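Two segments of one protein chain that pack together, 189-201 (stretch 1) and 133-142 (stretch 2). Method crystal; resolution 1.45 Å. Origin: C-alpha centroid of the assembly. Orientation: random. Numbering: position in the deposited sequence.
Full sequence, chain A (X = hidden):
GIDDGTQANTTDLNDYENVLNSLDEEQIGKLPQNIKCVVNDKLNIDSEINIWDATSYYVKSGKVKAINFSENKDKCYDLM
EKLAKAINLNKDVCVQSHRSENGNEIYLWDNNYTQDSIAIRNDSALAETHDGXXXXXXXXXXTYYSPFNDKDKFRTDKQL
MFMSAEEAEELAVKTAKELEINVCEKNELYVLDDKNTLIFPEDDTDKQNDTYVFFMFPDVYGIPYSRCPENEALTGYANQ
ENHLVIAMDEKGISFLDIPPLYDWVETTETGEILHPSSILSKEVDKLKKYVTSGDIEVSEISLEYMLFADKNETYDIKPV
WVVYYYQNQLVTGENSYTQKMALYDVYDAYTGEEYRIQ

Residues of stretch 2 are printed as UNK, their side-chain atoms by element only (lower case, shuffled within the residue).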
ATOM      1  N   LEU A 189      -3.933  -1.213   9.844  1.00  7.74           N
ATOM      2  CA  LEU A 189      -5.176  -1.908  10.109  1.00  7.30           C
ATOM      3  C   LEU A 189      -6.370  -0.980   9.892  1.00  8.62           C
ATOM      4  O   LEU A 189      -6.464   0.090  10.511  1.00  9.36           O
ATOM      5  CB  LEU A 189      -5.149  -2.452  11.548  1.00  7.27           C
ATOM      6  CG  LEU A 189      -6.461  -3.127  12.019  1.00  9.77           C
ATOM      7  CD1 LEU A 189      -6.884  -4.277  11.095  1.00 10.15           C
ATOM      8  CD2 LEU A 189      -6.321  -3.662  13.425  1.00 11.89           C
ATOM      9  N   TYR A 190      -7.345  -1.472   9.111  1.00  6.82           N
ATOM     10  CA  TYR A 190      -8.592  -0.767   8.822  1.00  7.02           C
ATOM     11  C   TYR A 190      -9.738  -1.567   9.397  1.00  9.50           C
ATOM     12  O   TYR A 190      -9.771  -2.800   9.279  1.00  9.05           O
ATOM     13  CB  TYR A 190      -8.724  -0.574   7.287  1.00  6.99           C
ATOM     14  CG  TYR A 190      -7.546   0.214   6.747  1.00  8.30           C
ATOM     15  CD1 TYR A 190      -7.520   1.601   6.833  1.00  8.97           C
ATOM     16  CD2 TYR A 190      -6.404  -0.432   6.285  1.00  8.05           C
ATOM     17  CE1 TYR A 190      -6.391   2.331   6.470  1.00 10.39           C
ATOM     18  CE2 TYR A 190      -5.276   0.290   5.880  1.00  9.03           C
ATOM     19  CZ  TYR A 190      -5.272   1.669   6.003  1.00 13.62           C
ATOM     20  OH  TYR A 190      -4.191   2.421   5.631  1.00 13.59           O
ATOM     21  N   VAL A 191     -10.641  -0.891  10.106  1.00  7.14           N
ATOM     22  CA  VAL A 191     -11.782  -1.528  10.768  1.00  7.18           C
ATOM     23  C   VAL A 191     -13.044  -1.279   9.956  1.00 10.44           C
ATOM     24  O   VAL A 191     -13.557  -0.145   9.891  1.00 10.01           O
ATOM     25  CB  VAL A 191     -11.926  -1.029  12.220  1.00  9.90           C
ATOM     26  CG1 VAL A 191     -13.113  -1.730  12.900  1.00  9.66           C
ATOM     27  CG2 VAL A 191     -10.633  -1.272  13.026  1.00 10.00           C
ATOM     28  N   LEU A 192     -13.548  -2.340   9.315  1.00  7.68           N
ATOM     29  CA  LEU A 192     -14.718  -2.215   8.450  1.00  8.34           C
ATOM     30  C   LEU A 192     -15.942  -2.704   9.224  1.00 10.18           C
ATOM     31  O   LEU A 192     -16.380  -3.856   9.100  1.00  8.97           O
ATOM     32  CB  LEU A 192     -14.494  -3.000   7.155  1.00  8.45           C
ATOM     33  CG  LEU A 192     -13.652  -2.333   6.045  1.00 12.39           C
ATOM     34  CD1 LEU A 192     -12.252  -1.909   6.513  1.00 13.93           C
ATOM     35  CD2 LEU A 192     -13.535  -3.274   4.866  1.00 11.84           C
ATOM     36  N   ASP A 193     -16.456  -1.815  10.077  1.00  8.30           N
ATOM     37  CA  ASP A 193     -17.649  -2.098  10.875  1.00  8.98           C
ATOM     38  C   ASP A 193     -18.878  -1.472  10.157  1.00 11.35           C
ATOM     39  O   ASP A 193     -18.834  -1.283   8.937  1.00 10.16           O
ATOM     40  CB  ASP A 193     -17.465  -1.537  12.300  1.00 11.60           C
ATOM     41  CG  ASP A 193     -17.295  -0.023  12.379  1.00 11.18           C
ATOM     42  OD1 ASP A 193     -17.157   0.615  11.320  1.00 10.61           O
ATOM     43  OD2 ASP A 193     -17.326   0.520  13.497  1.00 13.27           O
ATOM     44  N   ASP A 194     -19.941  -1.089  10.895  1.00 10.08           N
ATOM     45  CA  ASP A 194     -21.135  -0.521  10.253  1.00 10.30           C
ATOM     46  C   ASP A 194     -20.837   0.746   9.424  1.00 13.54           C
ATOM     47  O   ASP A 194     -21.640   1.078   8.554  1.00 14.74           O
ATOM     48  CB  ASP A 194     -22.202  -0.218  11.299  1.00 12.16           C
ATOM     49  CG  ASP A 194     -21.765   0.836  12.274  1.00 20.64           C
ATOM     50  OD1 ASP A 194     -20.971   0.516  13.161  1.00 21.06           O
ATOM     51  OD2 ASP A 194     -22.154   2.006  12.096  1.00 24.91           O
ATOM     52  N   LYS A 195     -19.699   1.437   9.686  1.00 11.05           N
ATOM     53  CA  LYS A 195     -19.326   2.646   8.917  1.00 11.19           C
ATOM     54  C   LYS A 195     -18.990   2.256   7.471  1.00 12.91           C
ATOM     55  O   LYS A 195     -19.046   3.095   6.564  1.00 13.00           O
ATOM     56  CB  LYS A 195     -18.139   3.374   9.553  1.00 12.47           C
ATOM     57  CG  LYS A 195     -18.377   3.899  10.967  1.00 16.92           C
ATOM     58  CD  LYS A 195     -19.605   4.809  11.100  1.00 18.65           C
ATOM     59  CE  LYS A 195     -19.730   5.380  12.495  1.00 33.05           C
ATOM     60  NZ  LYS A 195     -20.011   4.323  13.516  1.00 45.08           N
ATOM     61  N   ASN A 196     -18.679   0.975   7.246  1.00  9.65           N
ATOM     62  CA  ASN A 196     -18.395   0.462   5.916  1.00  9.36           C
ATOM     63  C   ASN A 196     -19.715   0.096   5.223  1.00 12.13           C
ATOM     64  O   ASN A 196     -20.041  -1.091   5.078  1.00 11.95           O
ATOM     65  CB  ASN A 196     -17.460  -0.753   5.985  1.00  8.51           C
ATOM     66  CG  ASN A 196     -17.032  -1.207   4.624  1.00 12.81           C
ATOM     67  OD1 ASN A 196     -16.752  -0.385   3.736  1.00 11.34           O
ATOM     68  ND2 ASN A 196     -16.987  -2.513   4.412  1.00  9.73           N
ATOM     69  N   THR A 197     -20.491   1.118   4.826  1.00 11.92           N
ATOM     70  CA  THR A 197     -21.807   0.915   4.219  1.00 11.99           C
ATOM     71  C   THR A 197     -21.737   0.021   2.999  1.00 13.65           C
ATOM     72  O   THR A 197     -20.876   0.236   2.134  1.00 13.82           O
ATOM     73  CB  THR A 197     -22.403   2.278   3.818  1.00 15.66           C
ATOM     74  OG1 THR A 197     -22.139   3.229   4.852  1.00 17.77           O
ATOM     75  CG2 THR A 197     -23.926   2.195   3.494  1.00 17.34           C
ATOM     76  N   LEU A 198     -22.602  -0.996   2.937  1.00 12.78           N
ATOM     77  CA  LEU A 198     -22.678  -1.865   1.779  1.00 13.20           C
ATOM     78  C   LEU A 198     -23.403  -1.075   0.672  1.00 18.86           C
ATOM     79  O   LEU A 198     -24.565  -0.705   0.838  1.00 19.72           O
ATOM     80  CB  LEU A 198     -23.364  -3.188   2.115  1.00 13.21           C
ATOM     81  CG  LEU A 198     -23.548  -4.195   0.948  1.00 16.65           C
ATOM     82  CD1 LEU A 198     -22.203  -4.637   0.339  1.00 16.97           C
ATOM     83  CD2 LEU A 198     -24.273  -5.414   1.420  1.00 17.14           C
ATOM     84  N   ILE A 199     -22.687  -0.744  -0.408  1.00 17.35           N
ATOM     85  CA  ILE A 199     -23.249   0.082  -1.479  1.00 17.93           C
ATOM     86  C   ILE A 199     -23.806  -0.778  -2.601  1.00 24.18           C
ATOM     87  O   ILE A 199     -24.867  -0.440  -3.144  1.00 23.44           O
ATOM     88  CB  ILE A 199     -22.212   1.115  -2.004  1.00 20.78           C
ATOM     89  CG1 ILE A 199     -21.672   2.003  -0.851  1.00 21.20           C
ATOM     90  CG2 ILE A 199     -22.831   2.004  -3.120  1.00 21.79           C
ATOM     91  CD1 ILE A 199     -20.468   2.886  -1.205  1.00 22.80           C
ATOM     92  N   PHE A 200     -23.124  -1.879  -2.948  1.00 21.12           N
ATOM     93  CA  PHE A 200     -23.567  -2.714  -4.054  1.00 21.48           C
ATOM     94  C   PHE A 200     -23.852  -4.161  -3.623  1.00 24.53           C
ATOM     95  O   PHE A 200     -23.122  -5.080  -4.014  1.00 24.03           O
ATOM     96  CB  PHE A 200     -22.547  -2.649  -5.212  1.00 22.87           C
ATOM     97  CG  PHE A 200     -22.287  -1.246  -5.717  1.00 24.65           C
ATOM     98  CD1 PHE A 200     -23.217  -0.591  -6.518  1.00 28.31           C
ATOM     99  CD2 PHE A 200     -21.117  -0.573  -5.382  1.00 27.15           C
ATOM    100  CE1 PHE A 200     -22.982   0.713  -6.970  1.00 29.63           C
ATOM    101  CE2 PHE A 200     -20.878   0.729  -5.843  1.00 30.19           C
ATOM    102  CZ  PHE A 200     -21.816   1.364  -6.629  1.00 28.73           C
ATOM    103  N   PRO A 201     -24.968  -4.422  -2.899  1.00 22.09           N
ATOM    104  CA  PRO A 201     -25.298  -5.815  -2.579  1.00 22.73           C
ATOM    105  C   PRO A 201     -25.644  -6.574  -3.865  1.00 30.01           C
ATOM    106  O   PRO A 201     -26.023  -5.952  -4.864  1.00 31.22           O
ATOM    107  CB  PRO A 201     -26.508  -5.686  -1.638  1.00 24.83           C
ATOM    108  CG  PRO A 201     -27.139  -4.395  -2.013  1.00 28.51           C
ATOM    109  CD  PRO A 201     -26.000  -3.493  -2.385  1.00 23.61           C
ATOM    110  N   UNK A 133     -15.433 -10.253  -0.596  1.00 11.01           N
ATOM    111  CA  UNK A 133     -15.573  -9.482  -1.838  1.00 11.52           C
ATOM    112  C   UNK A 133     -16.451  -8.231  -1.606  1.00 12.66           C
ATOM    113  O   UNK A 133     -16.046  -7.115  -1.952  1.00 12.71           O
ATOM    114  c   UNK A 133     -16.860 -10.549  -5.357  1.00 28.85           C
ATOM    115  c   UNK A 133     -18.319 -10.366  -5.575  1.00 44.63           C
ATOM    116  c   UNK A 133     -16.205 -10.362  -2.930  1.00 13.10           C
ATOM    117  n   UNK A 133     -18.754 -11.013  -6.844  1.00 56.56           N
ATOM    118  c   UNK A 133     -16.296  -9.644  -4.274  1.00 20.22           C
ATOM    119  N   UNK A 134     -17.637  -8.420  -1.005  1.00 12.45           N
ATOM    120  CA  UNK A 134     -18.527  -7.275  -0.815  1.00 12.92           C
ATOM    121  C   UNK A 134     -18.000  -6.297   0.234  1.00 13.89           C
ATOM    122  O   UNK A 134     -18.128  -5.087   0.043  1.00 13.18           O
ATOM    123  c   UNK A 134     -19.929  -7.718  -0.467  1.00 13.39           C
ATOM    124  c   UNK A 134     -20.634  -8.644  -1.497  1.00 18.99           C
ATOM    125  c   UNK A 134     -20.549  -8.107  -2.943  1.00 23.02           C
ATOM    126  c   UNK A 134     -22.065  -8.798  -1.143  1.00 18.92           C
ATOM    127  N   UNK A 135     -17.370  -6.801   1.311  1.00 12.23           N
ATOM    128  CA  UNK A 135     -16.809  -5.892   2.309  1.00 11.03           C
ATOM    129  C   UNK A 135     -15.699  -5.015   1.752  1.00 12.41           C
ATOM    130  O   UNK A 135     -15.670  -3.814   2.017  1.00 10.58           O
ATOM    131  c   UNK A 135     -16.269  -6.676   3.498  1.00 12.45           C
ATOM    132  N   UNK A 136     -14.771  -5.615   0.980  1.00 11.23           N
ATOM    133  CA  UNK A 136     -13.617  -4.845   0.554  1.00 10.99           C
ATOM    134  C   UNK A 136     -13.820  -4.146  -0.795  1.00 16.30           C
ATOM    135  O   UNK A 136     -13.185  -3.114  -1.016  1.00 17.46           O
ATOM    136  c   UNK A 136     -12.181  -6.461   1.893  1.00 14.46           C
ATOM    137  c   UNK A 136     -11.093  -5.041   0.123  1.00 15.79           C
ATOM    138  c   UNK A 136     -12.367  -5.785   0.534  1.00 14.84           C
ATOM    139  N   UNK A 137     -14.738  -4.622  -1.642  1.00 13.87           N
ATOM    140  CA  UNK A 137     -14.837  -4.014  -2.973  1.00 14.50           C
ATOM    141  C   UNK A 137     -16.250  -3.589  -3.416  1.00 18.95           C
ATOM    142  O   UNK A 137     -16.396  -3.047  -4.517  1.00 18.86           O
ATOM    143  o   UNK A 137     -14.958  -6.156  -4.183  1.00 27.51           O
ATOM    144  c   UNK A 137     -14.225  -4.955  -4.016  1.00 19.27           C
ATOM    145  N   UNK A 138     -17.265  -3.725  -2.554  1.00 14.81           N
ATOM    146  CA  UNK A 138     -18.626  -3.295  -2.916  1.00 15.15           C
ATOM    147  C   UNK A 138     -19.220  -2.388  -1.838  1.00 17.70           C
ATOM    148  O   UNK A 138     -20.439  -2.178  -1.789  1.00 18.39           O
ATOM    149  c   UNK A 138     -19.510  -4.496  -3.147  1.00 16.67           C
ATOM    150  N   UNK A 139     -18.353  -1.822  -0.992  1.00 14.57           N
ATOM    151  CA  UNK A 139     -18.797  -1.012   0.121  1.00 13.44           C
ATOM    152  C   UNK A 139     -18.094   0.350   0.133  1.00 16.33           C
ATOM    153  O   UNK A 139     -17.449   0.705  -0.859  1.00 16.70           O
ATOM    154  c   UNK A 139     -18.555  -1.786   1.427  1.00 11.84           C
ATOM    155  o   UNK A 139     -19.272  -3.015   1.397  1.00 13.60           O
ATOM    156  N   UNK A 140     -18.210   1.122   1.222  1.00 13.73           N
ATOM    157  CA  UNK A 140     -17.630   2.460   1.315  1.00 13.16           C
ATOM    158  C   UNK A 140     -16.091   2.416   1.311  1.00 16.33           C
ATOM    159  O   UNK A 140     -15.439   3.355   0.817  1.00 16.32           O
ATOM    160  n   UNK A 140     -19.385   7.551   2.940  1.00 77.42           N
ATOM    161  c   UNK A 140     -18.713   5.309   3.773  1.00 41.96           C
ATOM    162  c   UNK A 140     -18.499   6.798   3.869  1.00 60.04           C
ATOM    163  c   UNK A 140     -18.049   4.688   2.545  1.00 32.49           C
ATOM    164  c   UNK A 140     -18.158   3.172   2.576  1.00 14.59           C
ATOM    165  N   UNK A 141     -15.511   1.335   1.871  1.00 11.72           N
ATOM    166  CA  UNK A 141     -14.062   1.209   1.921  1.00 10.32           C
ATOM    167  C   UNK A 141     -13.494   1.058   0.518  1.00 13.09           C
ATOM    168  O   UNK A 141     -14.050   0.338  -0.313  1.00 15.32           O
ATOM    169  c   UNK A 141     -11.440   0.567   3.789  1.00  9.09           C
ATOM    170  c   UNK A 141     -10.068   0.346   3.961  1.00 10.04           C
ATOM    171  c   UNK A 141     -11.536  -1.209   2.199  1.00 11.01           C
ATOM    172  c   UNK A 141      -9.437  -0.639   3.236  1.00 10.62           C
ATOM    173  c   UNK A 141     -10.155  -1.426   2.364  1.00 11.59           C
ATOM    174  c   UNK A 141     -13.673  -0.008   2.785  1.00 10.52           C
ATOM    175  c   UNK A 141     -12.191  -0.234   2.943  1.00  9.54           C
ATOM    176  N   UNK A 142     -12.335   1.675   0.309  1.00 11.15           N
ATOM    177  CA  UNK A 142     -11.601   1.582  -0.947  1.00 11.47           C
ATOM    178  C   UNK A 142     -10.126   1.515  -0.621  1.00 10.41           C
ATOM    179  O   UNK A 142      -9.683   2.069   0.389  1.00 11.30           O
TER
HETATM  180  O   HOH W   1     -20.329  -3.604   3.826  1.00 12.34           O

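Position 133 carries four carbons in a row ending in a nitrogen, a chain that extends away from the backbone and stays beyond reach of stretch 1; an unbranched chain with a terminal amine is lysine, Lys 133. Position 134 has four carbons, forked at the second. Its CB lies 3.9 Å from CD1 of Leu 198, and the CA-to-CB bond points toward stretch 1. The fork one carbon beyond CB identifies Leu 134.

At position 135 a single carbon follows CA, which makes it Ala 135. Its main contribution comes from the backbone: ND2 of Asn 196 donates a hydrogen bond to O of Ala 135 (3.0 Å, 162°), and CD2 of Leu 192 rests 3.6 Å from the same O of Ala 135. Position 136 holds three carbons, two of them borne by CB. This beta-branched, wholly apolar group is Val 136, whose CA-to-CB bond points away from stretch 1.

Position 137 shows one carbon and then one oxygen, the hydroxymethyl of Ser 137. Rather than reaching stretch 1, its OG bonds back to O of Lys 133 at 2.7 Å, within the last turn of the helix. Position 138 again has one carbon, a small methyl that packs with CB of Phe 200, CB to CB 4.1 Å. It is Ala 138, the first residue to leave helical geometry, and O of Ala 138 accepts from both N of Ile 199 (3.0 Å) and N of Phe 200 (2.9 Å).

Position 139 bears a carbon and an oxygen; its CB lies 3.2 Å from OD1 of Asn 196 and its oxygen 3.5 Å from CD1 of Leu 198. It is therefore Ser 139. Its OG donates to O of Leu 134 at 2.7 Å and accepts from a water, 2.7 Å from OG of Ser 139, that also donates to O of Asn 196 at 2.8 Å. Position 140 has four carbons in a row ending in nitrogen. The third carbon of the chain lies 3.6 Å from O of Lys 195, before the end of the chain leads away. This is Lys 140; N of Lys 140 makes a weak hydrogen bond to O of Thr 197 (3.0 Å, 128°).

Position 141 has one carbon followed by a six-carbon ring with no oxygen. CD1 of Leu 192 sits over one face of the ring, 4.0 Å from its centroid, and the Tyr 190 ring approaches obliquely, with planes at 48°. This is Phe 141. Position 142 has no side-chain atoms and is Gly 142; it makes no contact with stretch 1.

The contact joins polar backbone pairing to apolar packing. A single beta bridge brings CA of Leu 198 within 4.3 Å of CA of Ser 139, where stretch 2 has left its helix. Asn 196, the last residue of the type I turn that starts at Asp 193, spans the helix and the segment beyond it: while ND2 holds O of Ala 135, its OD1 accepts from N of Phe 141 at 2.8 Å. Phe 141 packs against Tyr 190 and Leu 192 of the strand, and Leu 198 meets Leu 134 and Ala 138. Together the two stretches bury 641 Å².

Stretch 2 133-142: KLAVSASKFG
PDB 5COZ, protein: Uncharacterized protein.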